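Local structure of factor H binding protein (Treponema denticola, 3R15) at residues 72-77 and 84-89. The protein probably binds the complement regulator factor H at the surface of the spirochaete. Residues are numbered along the deposited sequence; the frame is centred on the assembly and turned at random.
Sequences TSIAQG and RKRFIP
The loop that links strand 63-67 to helix 80-86 is tied to the junction of that helix with strand 87-91, an example of an arginine clamping two successive backbone carbonyls. Arg86, where helix 80-86 passes into strand 87-91, has CG anti to its backbone N (chi1 172°) and stays extended to NE, so its guanidinium reaches the loop. There NH2 donates to Thr72 O at 3.0 Å and NH1 to Ser73 O at 2.9 Å; both N-H bonds run fairly straight, and both oxygens lie close to the guanidinium plane, although each donor sits above its carbonyl plane. Thr72 OG1 rests over one guanidinium face, 3.2 Å from Arg86 CZ, and is itself bonded to Lys69 O. Phe87 CZ lies 3.3 Å from the guanidinium plane on the opposite face, toward the rim, while Arg86 CG sits over the centre of the Phe87 ring. Ile74 meets that ring tip to tip, CD1 to CZ of Phe87 at 3.8 Å, and its CG1 packs obliquely against Arg86 NH1; Leu33 and Val47 also touch Ile74. With NE in a salt bridge to Asp67, the guanidinium is gripped from strand and loop together, which restrains its rotation, and the Asp67 carboxylate probably offsets its positive charge.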
ATOM      1  N   THR A  72      -7.588  -9.762   3.560  1.00 16.95           N
ATOM      2  CA  THR A  72      -6.565 -10.781   3.776  1.00 16.73           C
ATOM      3  C   THR A  72      -5.327 -10.217   4.478  1.00 18.20           C
ATOM      4  O   THR A  72      -5.084  -9.001   4.481  1.00 15.84           O
ATOM      5  CB  THR A  72      -6.143 -11.503   2.462  1.00 16.52           C
ATOM      6  OG1 THR A  72      -5.420 -10.606   1.607  1.00 17.46           O
ATOM      7  CG2 THR A  72      -7.358 -12.044   1.721  1.00 18.77           C
ATOM      8  N   SER A  73      -4.562 -11.116   5.091  1.00 14.13           N
ATOM      9  CA  SER A  73      -3.311 -10.756   5.754  1.00 16.56           C
ATOM     10  C   SER A  73      -2.198 -10.591   4.722  1.00 14.47           C
ATOM     11  O   SER A  73      -2.388 -10.864   3.534  1.00 16.83           O
ATOM     12  CB  SER A  73      -2.927 -11.852   6.750  1.00 17.05           C
ATOM     13  OG  SER A  73      -2.793 -13.108   6.083  1.00 19.25           O
ATOM     14  N   ILE A  74      -1.027 -10.161   5.185  1.00 16.01           N
ATOM     15  CA  ILE A  74       0.158 -10.138   4.326  1.00 17.11           C
ATOM     16  C   ILE A  74       1.282 -10.958   4.971  1.00 17.12           C
ATOM     17  O   ILE A  74       1.585 -10.802   6.161  1.00 16.35           O
ATOM     18  CB  ILE A  74       0.691  -8.718   4.073  1.00 17.75           C
ATOM     19  CG1 ILE A  74      -0.445  -7.717   3.847  1.00 17.55           C
ATOM     20  CG2 ILE A  74       1.655  -8.735   2.893  1.00 18.12           C
ATOM     21  CD1 ILE A  74       0.043  -6.277   3.778  1.00 17.75           C
ATOM     22  N   ALA A  75       1.917 -11.825   4.186  1.00 18.81           N
ATOM     23  CA  ALA A  75       2.907 -12.732   4.748  1.00 17.91           C
ATOM     24  C   ALA A  75       4.275 -12.081   4.927  1.00 18.78           C
ATOM     25  O   ALA A  75       4.672 -11.226   4.142  1.00 17.98           O
ATOM     26  CB  ALA A  75       3.030 -13.972   3.876  1.00 19.71           C
ATOM     27  N   GLN A  76       4.991 -12.502   5.963  1.00 19.32           N
ATOM     28  CA  GLN A  76       6.372 -12.086   6.145  1.00 19.93           C
ATOM     29  C   GLN A  76       7.176 -12.358   4.873  1.00 18.57           C
ATOM     30  O   GLN A  76       6.987 -13.383   4.203  1.00 21.10           O
ATOM     31  CB  GLN A  76       7.023 -12.816   7.327  1.00 22.43           C
ATOM     32  CG  GLN A  76       8.420 -12.298   7.631  1.00 19.59           C
ATOM     33  CD  GLN A  76       9.192 -13.171   8.597  1.00 30.20           C
ATOM     34  OE1 GLN A  76       8.685 -14.182   9.085  1.00 29.28           O
ATOM     35  NE2 GLN A  76      10.434 -12.780   8.881  1.00 27.95           N
ATOM     36  N   GLY A  77       8.068 -11.435   4.539  1.00 20.02           N
ATOM     37  CA  GLY A  77       8.975 -11.632   3.417  1.00 21.87           C
ATOM     38  C   GLY A  77       8.425 -11.260   2.053  1.00 23.55           C
ATOM     39  O   GLY A  77       9.123 -11.377   1.046  1.00 25.05           O
ATOM     40  N   ARG A  84       3.055  -4.488  -5.164  1.00 18.42           N
ATOM     41  CA  ARG A  84       2.520  -3.599  -6.210  1.00 20.34           C
ATOM     42  C   ARG A  84       1.386  -4.210  -7.028  1.00 23.05           C
ATOM     43  O   ARG A  84       0.547  -3.489  -7.579  1.00 25.88           O
ATOM     44  CB  ARG A  84       3.626  -3.136  -7.157  1.00 19.07           C
ATOM     45  CG  ARG A  84       4.664  -2.289  -6.500  1.00 22.84           C
ATOM     46  CD  ARG A  84       5.560  -1.614  -7.530  1.00 28.50           C
ATOM     47  NE  ARG A  84       6.699  -0.990  -6.868  1.00 30.60           N
ATOM     48  CZ  ARG A  84       7.873  -1.589  -6.683  1.00 34.13           C
ATOM     49  NH1 ARG A  84       8.070  -2.821  -7.141  1.00 31.83           N
ATOM     50  NH2 ARG A  84       8.853  -0.950  -6.054  1.00 36.48           N
ATOM     51  N   LYS A  85       1.368  -5.535  -7.116  1.00 21.10           N
ATOM     52  CA  LYS A  85       0.316  -6.243  -7.831  1.00 22.88           C
ATOM     53  C   LYS A  85      -0.955  -6.358  -7.012  1.00 23.85           C
ATOM     54  O   LYS A  85      -2.035  -6.595  -7.561  1.00 23.89           O
ATOM     55  CB  LYS A  85       0.786  -7.641  -8.244  1.00 21.11           C
ATOM     56  CG  LYS A  85       1.807  -7.638  -9.378  1.00 29.98           C
ATOM     57  N   ARG A  86      -0.826  -6.199  -5.698  1.00 18.91           N
ATOM     58  CA  ARG A  86      -1.984  -6.289  -4.809  1.00 17.86           C
ATOM     59  C   ARG A  86      -2.535  -4.925  -4.417  1.00 17.09           C
ATOM     60  O   ARG A  86      -3.748  -4.731  -4.352  1.00 16.91           O
ATOM     61  CB  ARG A  86      -1.644  -7.083  -3.541  1.00 17.42           C
ATOM     62  CG  ARG A  86      -2.756  -7.036  -2.503  1.00 15.52           C
ATOM     63  CD  ARG A  86      -2.484  -7.913  -1.278  1.00 20.30           C
ATOM     64  NE  ARG A  86      -3.469  -7.628  -0.240  1.00 17.04           N
ATOM     65  CZ  ARG A  86      -3.493  -8.201   0.954  1.00 18.73           C
ATOM     66  NH1 ARG A  86      -2.580  -9.116   1.274  1.00 18.32           N
ATOM     67  NH2 ARG A  86      -4.426  -7.847   1.823  1.00 18.24           N
ATOM     68  N   PHE A  87      -1.640  -3.982  -4.157  1.00 15.88           N
ATOM     69  CA  PHE A  87      -2.061  -2.665  -3.692  1.00 16.68           C
ATOM     70  C   PHE A  87      -1.870  -1.672  -4.821  1.00 16.58           C
ATOM     71  O   PHE A  87      -0.763  -1.178  -5.055  1.00 20.35           O
ATOM     72  CB  PHE A  87      -1.280  -2.269  -2.442  1.00 18.24           C
ATOM     73  CG  PHE A  87      -1.517  -3.186  -1.272  1.00 18.35           C
ATOM     74  CD1 PHE A  87      -2.686  -3.089  -0.530  1.00 17.53           C
ATOM     75  CD2 PHE A  87      -0.582  -4.157  -0.927  1.00 17.13           C
ATOM     76  CE1 PHE A  87      -2.924  -3.929   0.547  1.00 17.79           C
ATOM     77  CE2 PHE A  87      -0.801  -5.007   0.145  1.00 18.28           C
ATOM     78  CZ  PHE A  87      -1.977  -4.888   0.896  1.00 17.80           C
ATOM     79  N   ILE A  88      -2.967  -1.393  -5.513  1.00 20.77           N
ATOM     80  CA  ILE A  88      -2.942  -0.676  -6.776  1.00 21.08           C
ATOM     81  C   ILE A  88      -3.336   0.781  -6.584  1.00 20.81           C
ATOM     82  O   ILE A  88      -4.367   1.081  -5.982  1.00 22.16           O
ATOM     83  CB  ILE A  88      -3.919  -1.324  -7.781  1.00 22.43           C
ATOM     84  CG1 ILE A  88      -3.638  -2.822  -7.908  1.00 27.12           C
ATOM     85  CG2 ILE A  88      -3.827  -0.633  -9.143  1.00 24.19           C
ATOM     86  CD1 ILE A  88      -2.346  -3.140  -8.609  1.00 30.76           C
ATOM     87  N   PRO A  89      -2.516   1.698  -7.104  1.00 16.36           N
ATOM     88  CA  PRO A  89      -2.891   3.109  -6.984  1.00 18.19           C
ATOM     89  C   PRO A  89      -3.858   3.528  -8.086  1.00 21.80           C
ATOM     90  O   PRO A  89      -3.755   3.072  -9.233  1.00 24.42           O
ATOM     91  CB  PRO A  89      -1.548   3.833  -7.097  1.00 22.81           C
ATOM     92  CG  PRO A  89      -0.707   2.918  -7.972  1.00 23.33           C
ATOM     93  CD  PRO A  89      -1.167   1.508  -7.664  1.00 21.48           C
TER